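Local coordinates for protein sulfotransferase (Alicyclobacillus acidocaldarius subsp. acidocaldarius, PDB 3RNL) that probably transfers sulfuryl groups to an acceptor and binds magnesium in the crystal, at residues A[23-26]-A[27-31]; A[153-156]-A[157-161]; A[195-198]-A[199-203]. All coordinates share one frame; numbering follows the deposited sequence. Where two conformers were deposited one is given.

Overall arrangement
The three contacts are local ones, met along the chain in the order 1, 2, 3. Contact 1 covers most of helix 21-29 and the turn after it, contact 3 lies in helix 195-206; the two pack together through Tyr27 and Leu28 on Val199, Leu28 on Cys202 and, just past the first helix, His31 on Cys203, with the contact centres about 10 Å apart. Helix 21-29 also rests on strand 111-116 and helix 195-206 on strand 183-187, neighbours in the five-stranded parallel sheet. Contact 2 stands alone across the chain's centre, in the loop between helices 147-152 and 167-178, its centre about 28 Å from that of contact 1 and 32 Å from that of contact 3. One layer thus adjoins the magnesium site, while the loop is distant.

Contact 1: A[23-26]-A[27-31]; sequences SLDR and YLSQH. With MG (magnesium ion), chain B.
Ser29 grips the Asp25 carbonyl with two hydrogen bonds. In the conformer given, Ser29 N and Ser29 OG both donate to Asp25 O, from opposite faces of its plane; the hydroxyl, 2.8 Å from Asp25 O, sits above that plane. OG reaches back because it lies beside its own backbone N (chi1 -63°), which in this conformer also brings it 3.0 Å from Asp25 OD1. The far carboxylate oxygen, OD2, forms a salt bridge with Lys40. Regular helical bonds run from Tyr27 N to Ser23 O and from Leu28 N to Leu24 O, both 2.9 Å.

Apolar packing is carried by Leu24 CG against Leu28 CD1, 3.9 Å apart. The Tyr27 ring lays one face over Ser23 O, while Arg26 runs beside it, guanidinium and ring planes 73° apart. A water joins the two side chains, accepting from Arg26 NH1 at 3.0 Å and lying 2.7 Å from Tyr27 OH, in the plane of both groups.

Magnesium is bound by Ser29 O at 2.4 Å and His31 O at 2.2 Å, with Ile34 O and three waters completing the site. Backbone carbonyls from the last turn of the helix and the loop that follows, gathered round a cation, make this a main-chain metal site in a P-loop-type sulfotransferase fold.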
ATOM      1  N   SER A  23       1.153  -3.170 -10.055  0.71 19.25           N
ATOM      2  CA  SER A  23       1.161  -2.716 -11.440  0.71 18.32           C
ATOM      3  C   SER A  23       1.729  -1.303 -11.537  0.71 17.43           C
ATOM      4  O   SER A  23       2.532  -1.002 -12.421  0.71 19.56           O
ATOM      5  CB  SER A  23      -0.246  -2.776 -12.043  0.71 19.42           C
ATOM      6  OG  SER A  23      -0.680  -4.119 -12.124  0.71 21.79           O
ATOM      7  N   LEU A  24       1.330  -0.438 -10.611  1.00 16.18           N
ATOM      8  CA  LEU A  24       1.825   0.933 -10.632  1.00 16.70           C
ATOM      9  C   LEU A  24       3.356   0.945 -10.573  1.00 16.57           C
ATOM     10  O   LEU A  24       4.026   1.658 -11.329  1.00 14.17           O
ATOM     11  CB  LEU A  24       1.242   1.728  -9.462  1.00 14.73           C
ATOM     12  CG  LEU A  24       1.745   3.168  -9.345  1.00 14.83           C
ATOM     13  CD1 LEU A  24       1.303   3.960 -10.567  1.00 21.69           C
ATOM     14  CD2 LEU A  24       1.221   3.806  -8.058  1.00 21.94           C
ATOM     15  N   ASP A  25       3.907   0.166  -9.646  1.00 13.11           N
ATOM     16  CA  ASP A  25       5.357   0.026  -9.520  1.00 15.54           C
ATOM     17  C   ASP A  25       5.976  -0.430 -10.856  1.00 14.99           C
ATOM     18  O   ASP A  25       6.953   0.148 -11.327  1.00 16.32           O
ATOM     19  CB  ASP A  25       5.659  -0.956  -8.373  1.00 21.86           C
ATOM     20  CG  ASP A  25       7.131  -1.346  -8.267  1.00 37.82           C
ATOM     21  OD1 ASP A  25       7.866  -1.271  -9.274  1.00 41.81           O
ATOM     22  OD2 ASP A  25       7.549  -1.765  -7.156  1.00 38.23           O
ATOM     23  N   ARG A  26       5.400  -1.465 -11.461  1.00 13.66           N
ATOM     24  CA  ARG A  26       5.905  -1.974 -12.733  1.00 19.06           C
ATOM     25  C   ARG A  26       5.921  -0.888 -13.817  1.00 22.57           C
ATOM     26  O   ARG A  26       6.911  -0.717 -14.541  1.00 21.09           O
ATOM     27  CB  ARG A  26       5.074  -3.187 -13.172  1.00 22.72           C
ATOM     28  CG  ARG A  26       5.489  -3.798 -14.501  1.00 38.83           C
ATOM     29  CD  ARG A  26       5.006  -5.247 -14.594  1.00 47.39           C
ATOM     30  NE  ARG A  26       3.655  -5.399 -14.057  1.00 49.24           N
ATOM     31  CZ  ARG A  26       2.546  -5.256 -14.776  1.00 48.64           C
ATOM     32  NH1 ARG A  26       2.633  -4.968 -16.069  1.00 50.57           N
ATOM     33  NH2 ARG A  26       1.353  -5.409 -14.205  1.00 40.30           N
ATOM     34  N   TYR A  27       4.826  -0.146 -13.926  1.00 17.12           N
ATOM     35  CA  TYR A  27       4.742   0.913 -14.929  1.00 16.18           C
ATOM     36  C   TYR A  27       5.730   2.060 -14.684  1.00 16.42           C
ATOM     37  O   TYR A  27       6.356   2.550 -15.622  1.00 17.64           O
ATOM     38  CB  TYR A  27       3.326   1.468 -15.009  1.00 14.91           C
ATOM     39  CG  TYR A  27       2.290   0.441 -15.375  1.00 15.78           C
ATOM     40  CD1 TYR A  27       2.633  -0.699 -16.100  1.00 18.86           C
ATOM     41  CD2 TYR A  27       0.966   0.605 -14.997  1.00 19.60           C
ATOM     42  CE1 TYR A  27       1.674  -1.650 -16.431  1.00 25.20           C
ATOM     43  CE2 TYR A  27       0.003  -0.339 -15.324  1.00 21.18           C
ATOM     44  CZ  TYR A  27       0.367  -1.461 -16.045  1.00 27.04           C
ATOM     45  OH  TYR A  27      -0.591  -2.392 -16.375  1.00 28.60           O
ATOM     46  N   LEU A  28       5.843   2.516 -13.439  1.00 13.34           N
ATOM     47  CA  LEU A  28       6.765   3.611 -13.143  1.00 13.42           C
ATOM     48  C   LEU A  28       8.213   3.207 -13.391  1.00 15.91           C
ATOM     49  O   LEU A  28       9.018   4.012 -13.870  1.00 15.56           O
ATOM     50  CB  LEU A  28       6.596   4.091 -11.701  1.00 12.21           C
ATOM     51  CG  LEU A  28       5.293   4.849 -11.460  1.00 13.57           C
ATOM     52  CD1 LEU A  28       5.108   5.107  -9.968  1.00 14.02           C
ATOM     53  CD2 LEU A  28       5.255   6.160 -12.233  1.00 18.26           C
ATOM     54  N   SER A  29       8.537   1.959 -13.058  0.58 15.58           N
ATOM     55  CA  SER A  29       9.898   1.447 -13.217  0.58 17.97           C
ATOM     56  C   SER A  29      10.360   1.540 -14.661  0.58 20.56           C
ATOM     57  O   SER A  29      11.551   1.667 -14.927  0.58 19.64           O
ATOM     58  CB  SER A  29       9.994  -0.010 -12.759  0.58 17.07           C
ATOM     59  OG  SER A  29       9.716  -0.130 -11.379  0.58 18.69           O
ATOM     60  N   GLN A  30       9.418   1.464 -15.593  1.00 18.14           N
ATOM     61  CA  GLN A  30       9.758   1.521 -17.018  1.00 17.44           C
ATOM     62  C   GLN A  30      10.269   2.895 -17.455  1.00 18.67           C
ATOM     63  O   GLN A  30      10.924   3.013 -18.491  1.00 18.43           O
ATOM     64  CB  GLN A  30       8.557   1.159 -17.881  1.00 19.44           C
ATOM     65  CG  GLN A  30       8.023  -0.246 -17.668  1.00 20.94           C
ATOM     66  CD  GLN A  30       6.747  -0.464 -18.441  1.00 25.36           C
ATOM     67  OE1 GLN A  30       6.424   0.314 -19.337  1.00 31.88           O
ATOM     68  NE2 GLN A  30       6.008  -1.515 -18.100  1.00 27.16           N
ATOM     69  N   HIS A  31       9.946   3.934 -16.689  1.00 16.56           N
ATOM     70  CA  HIS A  31      10.354   5.300 -17.044  1.00 18.52           C
ATOM     71  C   HIS A  31      11.878   5.420 -16.958  1.00 18.96           C
ATOM     72  O   HIS A  31      12.481   4.963 -16.001  1.00 16.73           O
ATOM     73  CB  HIS A  31       9.675   6.299 -16.097  1.00 16.39           C
ATOM     74  CG  HIS A  31       9.749   7.733 -16.543  1.00 17.79           C
ATOM     75  ND1 HIS A  31      10.941   8.423 -16.642  1.00 18.20           N
ATOM     76  CD2 HIS A  31       8.775   8.613 -16.877  1.00 14.46           C
ATOM     77  CE1 HIS A  31      10.697   9.664 -17.033  1.00 18.94           C
ATOM     78  NE2 HIS A  31       9.387   9.807 -17.177  1.00 17.69           N
TER
HETATM   79 MG    MG B 311      13.435   3.150 -15.062  1.00 20.84          MG
HETATM   80  O   HOH W   1      -0.114  -4.913 -17.223  1.00 49.35           O
HETATM   81  O   HOH W   2      13.738   2.309 -17.440  1.00 26.54           O
HETATM   82  O   HOH W   3      14.764   1.090 -14.226  1.00 36.73           O
HETATM   83  O   HOH W   4      15.841   3.835 -15.502  1.00 29.65           O

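Contact 2: A[153-156]-A[157-161]; sequences QHYE and PLWYY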
ATOM      1  N   GLN A 153      -3.209 -12.768  17.981  1.00 17.91           N
ATOM      2  CA  GLN A 153      -2.207 -13.828  17.842  1.00 19.17           C
ATOM      3  C   GLN A 153      -1.008 -13.417  16.979  1.00 19.24           C
ATOM      4  O   GLN A 153      -0.080 -14.200  16.786  1.00 21.40           O
ATOM      5  CB  GLN A 153      -2.834 -15.108  17.291  1.00 19.28           C
ATOM      6  CG  GLN A 153      -3.820 -15.776  18.258  1.00 28.13           C
ATOM      7  CD  GLN A 153      -4.614 -16.896  17.615  1.00 44.36           C
ATOM      8  OE1 GLN A 153      -4.519 -17.133  16.414  1.00 50.25           O
ATOM      9  NE2 GLN A 153      -5.412 -17.591  18.421  1.00 51.03           N
ATOM     10  N   HIS A 154      -1.031 -12.180  16.501  1.00 16.83           N
ATOM     11  CA  HIS A 154       0.047 -11.615  15.679  1.00 16.38           C
ATOM     12  C   HIS A 154       0.222 -12.282  14.313  1.00 17.47           C
ATOM     13  O   HIS A 154       1.345 -12.509  13.861  1.00 15.36           O
ATOM     14  CB  HIS A 154       1.377 -11.647  16.441  1.00 22.03           C
ATOM     15  CG  HIS A 154       1.332 -10.952  17.767  1.00 23.43           C
ATOM     16  ND1 HIS A 154       2.093 -11.354  18.843  1.00 33.84           N
ATOM     17  CD2 HIS A 154       0.632  -9.870  18.183  1.00 29.93           C
ATOM     18  CE1 HIS A 154       1.851 -10.560  19.872  1.00 31.76           C
ATOM     19  NE2 HIS A 154       0.972  -9.648  19.497  1.00 32.66           N
ATOM     20  N   TYR A 155      -0.885 -12.552  13.637  1.00 15.03           N
ATOM     21  CA  TYR A 155      -0.818 -12.889  12.220  1.00 14.37           C
ATOM     22  C   TYR A 155      -0.339 -11.657  11.465  1.00 11.89           C
ATOM     23  O   TYR A 155      -0.431 -10.538  11.963  1.00 14.57           O
ATOM     24  CB  TYR A 155      -2.209 -13.251  11.693  1.00 14.24           C
ATOM     25  CG  TYR A 155      -2.652 -14.676  11.931  1.00 14.87           C
ATOM     26  CD1 TYR A 155      -3.348 -15.370  10.942  1.00 14.26           C
ATOM     27  CD2 TYR A 155      -2.383 -15.329  13.129  1.00 18.62           C
ATOM     28  CE1 TYR A 155      -3.786 -16.667  11.153  1.00 16.48           C
ATOM     29  CE2 TYR A 155      -2.806 -16.637  13.338  1.00 22.93           C
ATOM     30  CZ  TYR A 155      -3.498 -17.298  12.344  1.00 19.72           C
ATOM     31  OH  TYR A 155      -3.933 -18.597  12.542  1.00 20.45           O
ATOM     32  N   GLU A 156       0.172 -11.852  10.255  1.00 12.06           N
ATOM     33  CA  GLU A 156       0.546 -10.693   9.444  1.00 12.85           C
ATOM     34  C   GLU A 156      -0.687  -9.920   8.950  1.00 11.84           C
ATOM     35  O   GLU A 156      -1.811 -10.443   8.942  1.00 11.45           O
ATOM     36  CB  GLU A 156       1.442 -11.115   8.283  1.00 18.89           C
ATOM     37  CG  GLU A 156       0.713 -11.813   7.171  1.00 19.45           C
ATOM     38  CD  GLU A 156       1.144 -11.278   5.814  1.00 27.69           C
ATOM     39  OE1 GLU A 156       1.598 -12.094   4.985  1.00 23.76           O
ATOM     40  OE2 GLU A 156       1.028 -10.044   5.594  1.00 22.58           O
ATOM     41  N   PRO A 157      -0.495  -8.646   8.579  1.00 12.32           N
ATOM     42  CA  PRO A 157      -1.645  -7.773   8.294  1.00 14.08           C
ATOM     43  C   PRO A 157      -2.438  -8.143   7.046  1.00 11.19           C
ATOM     44  O   PRO A 157      -3.538  -7.618   6.889  1.00 13.05           O
ATOM     45  CB  PRO A 157      -1.040  -6.360   8.168  1.00 16.04           C
ATOM     46  CG  PRO A 157       0.360  -6.474   8.648  1.00 24.46           C
ATOM     47  CD  PRO A 157       0.782  -7.910   8.570  1.00 16.52           C
ATOM     48  N   LEU A 158      -1.919  -9.003   6.171  1.00 12.49           N
ATOM     49  CA  LEU A 158      -2.739  -9.448   5.036  1.00 13.31           C
ATOM     50  C   LEU A 158      -4.050 -10.044   5.542  1.00 15.56           C
ATOM     51  O   LEU A 158      -5.086  -9.962   4.875  1.00 14.14           O
ATOM     52  CB  LEU A 158      -1.988 -10.464   4.168  1.00 14.18           C
ATOM     53  CG  LEU A 158      -2.675 -10.887   2.856  1.00 17.12           C
ATOM     54  CD1 LEU A 158      -3.078  -9.674   2.001  1.00 16.83           C
ATOM     55  CD2 LEU A 158      -1.766 -11.820   2.064  1.00 20.99           C
ATOM     56  N   TRP A 159      -4.001 -10.632   6.733  1.00 13.14           N
ATOM     57  CA  TRP A 159      -5.191 -11.224   7.325  1.00 14.72           C
ATOM     58  C   TRP A 159      -6.146 -10.191   7.928  1.00 14.14           C
ATOM     59  O   TRP A 159      -7.267 -10.557   8.313  1.00 15.09           O
ATOM     60  CB  TRP A 159      -4.817 -12.215   8.433  1.00 16.08           C
ATOM     61  CG  TRP A 159      -3.938 -13.363   8.036  1.00 12.96           C
ATOM     62  CD1 TRP A 159      -2.563 -13.393   8.046  1.00 14.78           C
ATOM     63  CD2 TRP A 159      -4.364 -14.679   7.658  1.00 12.98           C
ATOM     64  NE1 TRP A 159      -2.114 -14.640   7.669  1.00 15.63           N
ATOM     65  CE2 TRP A 159      -3.197 -15.446   7.423  1.00 15.70           C
ATOM     66  CE3 TRP A 159      -5.612 -15.280   7.484  1.00 12.07           C
ATOM     67  CZ2 TRP A 159      -3.247 -16.783   7.024  1.00 15.61           C
ATOM     68  CZ3 TRP A 159      -5.664 -16.623   7.091  1.00 15.83           C
ATOM     69  CH2 TRP A 159      -4.488 -17.353   6.859  1.00 15.06           C
ATOM     70  N   TYR A 160      -5.763  -8.914   8.030  1.00 11.37           N
ATOM     71  CA  TYR A 160      -6.659  -8.070   8.806  1.00 13.05           C
ATOM     72  C   TYR A 160      -7.525  -7.353   7.787  1.00 14.61           C
ATOM     73  O   TYR A 160      -7.253  -6.212   7.389  1.00 13.79           O
ATOM     74  CB  TYR A 160      -5.841  -6.979   9.526  1.00 12.12           C
ATOM     75  CG  TYR A 160      -4.717  -7.416  10.462  1.00 13.35           C
ATOM     76  CD1 TYR A 160      -4.524  -8.746  10.820  1.00 15.81           C
ATOM     77  CD2 TYR A 160      -3.848  -6.467  10.988  1.00 14.79           C
ATOM     78  CE1 TYR A 160      -3.470  -9.111  11.678  1.00 16.50           C
ATOM     79  CE2 TYR A 160      -2.811  -6.816  11.833  1.00 18.37           C
ATOM     80  CZ  TYR A 160      -2.620  -8.131  12.171  1.00 19.28           C
ATOM     81  OH  TYR A 160      -1.567  -8.441  13.015  1.00 20.85           O
ATOM     82  N   TYR A 161      -8.701  -7.911   7.564  1.00 15.07           N
ATOM     83  CA  TYR A 161      -9.527  -7.476   6.456  1.00 13.91           C
ATOM     84  C   TYR A 161     -10.038  -6.085   6.734  1.00 12.96           C
ATOM     85  O   TYR A 161      -9.995  -5.211   5.868  1.00 15.87           O
ATOM     86  CB  TYR A 161     -10.709  -8.424   6.299  1.00 15.47           C
ATOM     87  CG  TYR A 161     -10.279  -9.807   5.905  1.00 14.00           C
ATOM     88  CD1 TYR A 161      -9.579 -10.028   4.729  1.00 21.35           C
ATOM     89  CD2 TYR A 161     -10.587 -10.903   6.706  1.00 16.60           C
ATOM     90  CE1 TYR A 161      -9.175 -11.304   4.365  1.00 20.30           C
ATOM     91  CE2 TYR A 161     -10.188 -12.175   6.352  1.00 15.62           C
ATOM     92  CZ  TYR A 161      -9.494 -12.373   5.181  1.00 15.53           C
ATOM     93  OH  TYR A 161      -9.105 -13.649   4.832  1.00 19.10           O
TER
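Tyr155 drives the edge of its ring into the face of Trp159, a T-shaped pair with planes at 74° and 4.7 Å between the centroids of the phenol and the five-membered ring. CD1 of Tyr155 does the touching, 3.5 Å from Trp159 CD2 and offset toward the rim of the indole. Trp159 holds its ring there with CG beside the backbone N (chi1 -59°) and the indole turned at right angles to the plane of CA, CB and CG; its NE1 bonds to Asp59.

Glu156 adopts the less common first torsion, CG between its backbone N and carbonyl carbon (chi1 75°), and bends again at chi2. The carboxylate thereby folds over the start of the 3-10 turn, where Leu158 N donates to Glu156 OE2 at 3.2 Å from above the carboxylate plane. The main chain answers with Trp159 N to Glu156 O, 3.1 Å. Separately, Tyr160 OH lies 2.6 Å from Tyr155 O in a weak hydrogen bond.

Arg135 makes a salt bridge with Glu156 OE1. The buried carboxylate is thus shared between Arg135 and the N-H of Leu158, so its negative charge is likely to be balanced while it ties the turn to the main chain.

Contact 3: A[195-198]-A[199-203]; sequences PVQV and VRDCC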
ATOM      1  N   PRO A 195      -4.788   3.657 -16.839  1.00 21.16           N
ATOM      2  CA  PRO A 195      -3.476   3.555 -16.189  1.00 18.42           C
ATOM      3  C   PRO A 195      -2.441   4.503 -16.785  1.00 20.52           C
ATOM      4  O   PRO A 195      -1.585   4.994 -16.048  1.00 19.82           O
ATOM      5  CB  PRO A 195      -3.070   2.090 -16.434  1.00 22.36           C
ATOM      6  CG  PRO A 195      -3.996   1.595 -17.523  1.00 28.85           C
ATOM      7  CD  PRO A 195      -5.268   2.349 -17.323  1.00 23.73           C
ATOM      8  N   VAL A 196      -2.501   4.755 -18.092  1.00 17.75           N
ATOM      9  CA  VAL A 196      -1.518   5.656 -18.688  1.00 20.28           C
ATOM     10  C   VAL A 196      -1.648   7.058 -18.094  1.00 18.96           C
ATOM     11  O   VAL A 196      -0.648   7.692 -17.762  1.00 16.63           O
ATOM     12  CB  VAL A 196      -1.626   5.718 -20.229  1.00 20.02           C
ATOM     13  CG1 VAL A 196      -0.741   6.825 -20.772  1.00 22.87           C
ATOM     14  CG2 VAL A 196      -1.241   4.371 -20.836  1.00 23.02           C
ATOM     15  N   GLN A 197      -2.880   7.535 -17.944  1.00 19.31           N
ATOM     16  CA  GLN A 197      -3.087   8.875 -17.399  1.00 20.68           C
ATOM     17  C   GLN A 197      -2.599   8.945 -15.958  1.00 17.00           C
ATOM     18  O   GLN A 197      -1.947   9.912 -15.546  1.00 15.74           O
ATOM     19  CB  GLN A 197      -4.563   9.271 -17.453  1.00 23.07           C
ATOM     20  CG  GLN A 197      -4.813  10.688 -16.958  1.00 21.39           C
ATOM     21  CD  GLN A 197      -4.135  11.717 -17.841  1.00 30.00           C
ATOM     22  OE1 GLN A 197      -4.399  11.783 -19.038  1.00 30.11           O
ATOM     23  NE2 GLN A 197      -3.234  12.500 -17.261  1.00 27.24           N
ATOM     24  N   VAL A 198      -2.935   7.923 -15.177  1.00 13.71           N
ATOM     25  CA  VAL A 198      -2.522   7.912 -13.778  1.00 14.08           C
ATOM     26  C   VAL A 198      -1.002   7.846 -13.659  1.00 17.60           C
ATOM     27  O   VAL A 198      -0.400   8.561 -12.863  1.00 15.32           O
ATOM     28  CB  VAL A 198      -3.178   6.761 -12.989  1.00 14.64           C
ATOM     29  CG1 VAL A 198      -2.578   6.668 -11.575  1.00 22.27           C
ATOM     30  CG2 VAL A 198      -4.684   6.968 -12.921  1.00 23.29           C
ATOM     31  N   VAL A 199      -0.364   6.999 -14.459  1.00 16.64           N
ATOM     32  CA  VAL A 199       1.095   6.953 -14.452  1.00 12.41           C
ATOM     33  C   VAL A 199       1.710   8.306 -14.828  1.00 11.97           C
ATOM     34  O   VAL A 199       2.667   8.758 -14.203  1.00 13.97           O
ATOM     35  CB  VAL A 199       1.611   5.854 -15.395  1.00 15.86           C
ATOM     36  CG1 VAL A 199       3.105   6.014 -15.640  1.00 18.40           C
ATOM     37  CG2 VAL A 199       1.280   4.478 -14.790  1.00 14.79           C
ATOM     38  N   ARG A 200       1.166   8.956 -15.855  1.00 12.69           N
ATOM     39  CA  ARG A 200       1.673  10.276 -16.229  1.00 12.95           C
ATOM     40  C   ARG A 200       1.476  11.320 -15.124  1.00 12.56           C
ATOM     41  O   ARG A 200       2.328  12.189 -14.935  1.00 14.17           O
ATOM     42  CB  ARG A 200       1.020  10.754 -17.528  1.00 13.96           C
ATOM     43  CG  ARG A 200       1.539  10.019 -18.738  1.00 14.59           C
ATOM     44  CD  ARG A 200       0.683  10.342 -19.958  1.00 21.61           C
ATOM     45  NE  ARG A 200       1.359   9.992 -21.195  1.00 28.03           N
ATOM     46  CZ  ARG A 200       0.811  10.125 -22.399  1.00 33.26           C
ATOM     47  NH1 ARG A 200      -0.428  10.584 -22.517  1.00 29.74           N
ATOM     48  NH2 ARG A 200       1.502   9.799 -23.484  1.00 30.99           N
ATOM     49  N   ASP A 201       0.351  11.247 -14.416  1.00 13.48           N
ATOM     50  CA  ASP A 201       0.120  12.120 -13.257  1.00 11.93           C
ATOM     51  C   ASP A 201       1.200  11.882 -12.196  1.00 14.77           C
ATOM     52  O   ASP A 201       1.698  12.831 -11.571  1.00 14.69           O
ATOM     53  CB  ASP A 201      -1.249  11.854 -12.619  1.00 14.24           C
ATOM     54  CG  ASP A 201      -2.418  12.262 -13.503  1.00 23.87           C
ATOM     55  OD1 ASP A 201      -2.223  13.032 -14.470  1.00 25.43           O
ATOM     56  OD2 ASP A 201      -3.554  11.806 -13.215  1.00 24.42           O
ATOM     57  N   CYS A 202       1.564  10.619 -11.986  1.00 11.84           N
ATOM     58  CA  CYS A 202       2.620  10.313 -11.010  1.00 13.44           C
ATOM     59  C   CYS A 202       3.955  10.864 -11.471  1.00 12.59           C
ATOM     60  O   CYS A 202       4.752  11.324 -10.664  1.00 13.57           O
ATOM     61  CB  CYS A 202       2.756   8.810 -10.760  1.00 15.64           C
ATOM     62  SG  CYS A 202       1.343   8.100  -9.914  1.00 17.29           S
ATOM     63  N   CYS A 203       4.216  10.815 -12.774  1.00 14.62           N
ATOM     64  CA  CYS A 203       5.436  11.416 -13.287  1.00 14.12           C
ATOM     65  C   CYS A 203       5.501  12.912 -12.970  1.00 13.60           C
ATOM     66  O   CYS A 203       6.539  13.425 -12.546  1.00 14.49           O
ATOM     67  CB  CYS A 203       5.550  11.200 -14.796  1.00 16.59           C
ATOM     68  SG  CYS A 203       5.760   9.438 -15.241  1.00 20.79           S
TER
HETATM   69  O   HOH W   5      -2.681  10.302 -20.647  1.00 33.95           O
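Val198, Val199 and Gln197 have the most surface buried along this helix, and each meets its neighbouring turn in its own way. Gln197 reaches forward to Asp201: NE2 donates to OD1 at 3.0 Å, in the plane of its own amide but from above the carboxylate plane, the two flat groups 40° apart. Its CG points opposite the backbone N (chi1 -177°) and the chain then bends at chi2 (64°), which swings the amide along the helix surface to the acid. The other end of the amide is used too, since a water donates to Gln197 OE1 at 2.8 Å and accepts from Arg200 NH1, bridging the two side chains. A lysine in place of Asp201 would probably leave Gln197 NE2 without its acceptor, with only the water on OE1 among the bonds described to steady the amide.

Val199 folds over the preceding turn, its CG2 3.2 Å from Pro195 O, the carbonyl that also accepts from Val199 N at 2.8 Å. Val198 O takes the N-H of Cys202 at 3.0 Å, and the valine's CG1 lies 4.5 Å from Cys202 SG, a loose apolar touch. Beside them Val196 lays CG1 over one face of the Arg200 guanidinium, whose NE bonds to Phe212 O.

Val198 and Val199 face different neighbours. Val198 and Cys202 rest on Ile186 of strand 183-187, at the edge of the parallel sheet, whereas Val199, with Pro195 and Cys202, packs against Tyr27 and Leu28 of helix 21-29.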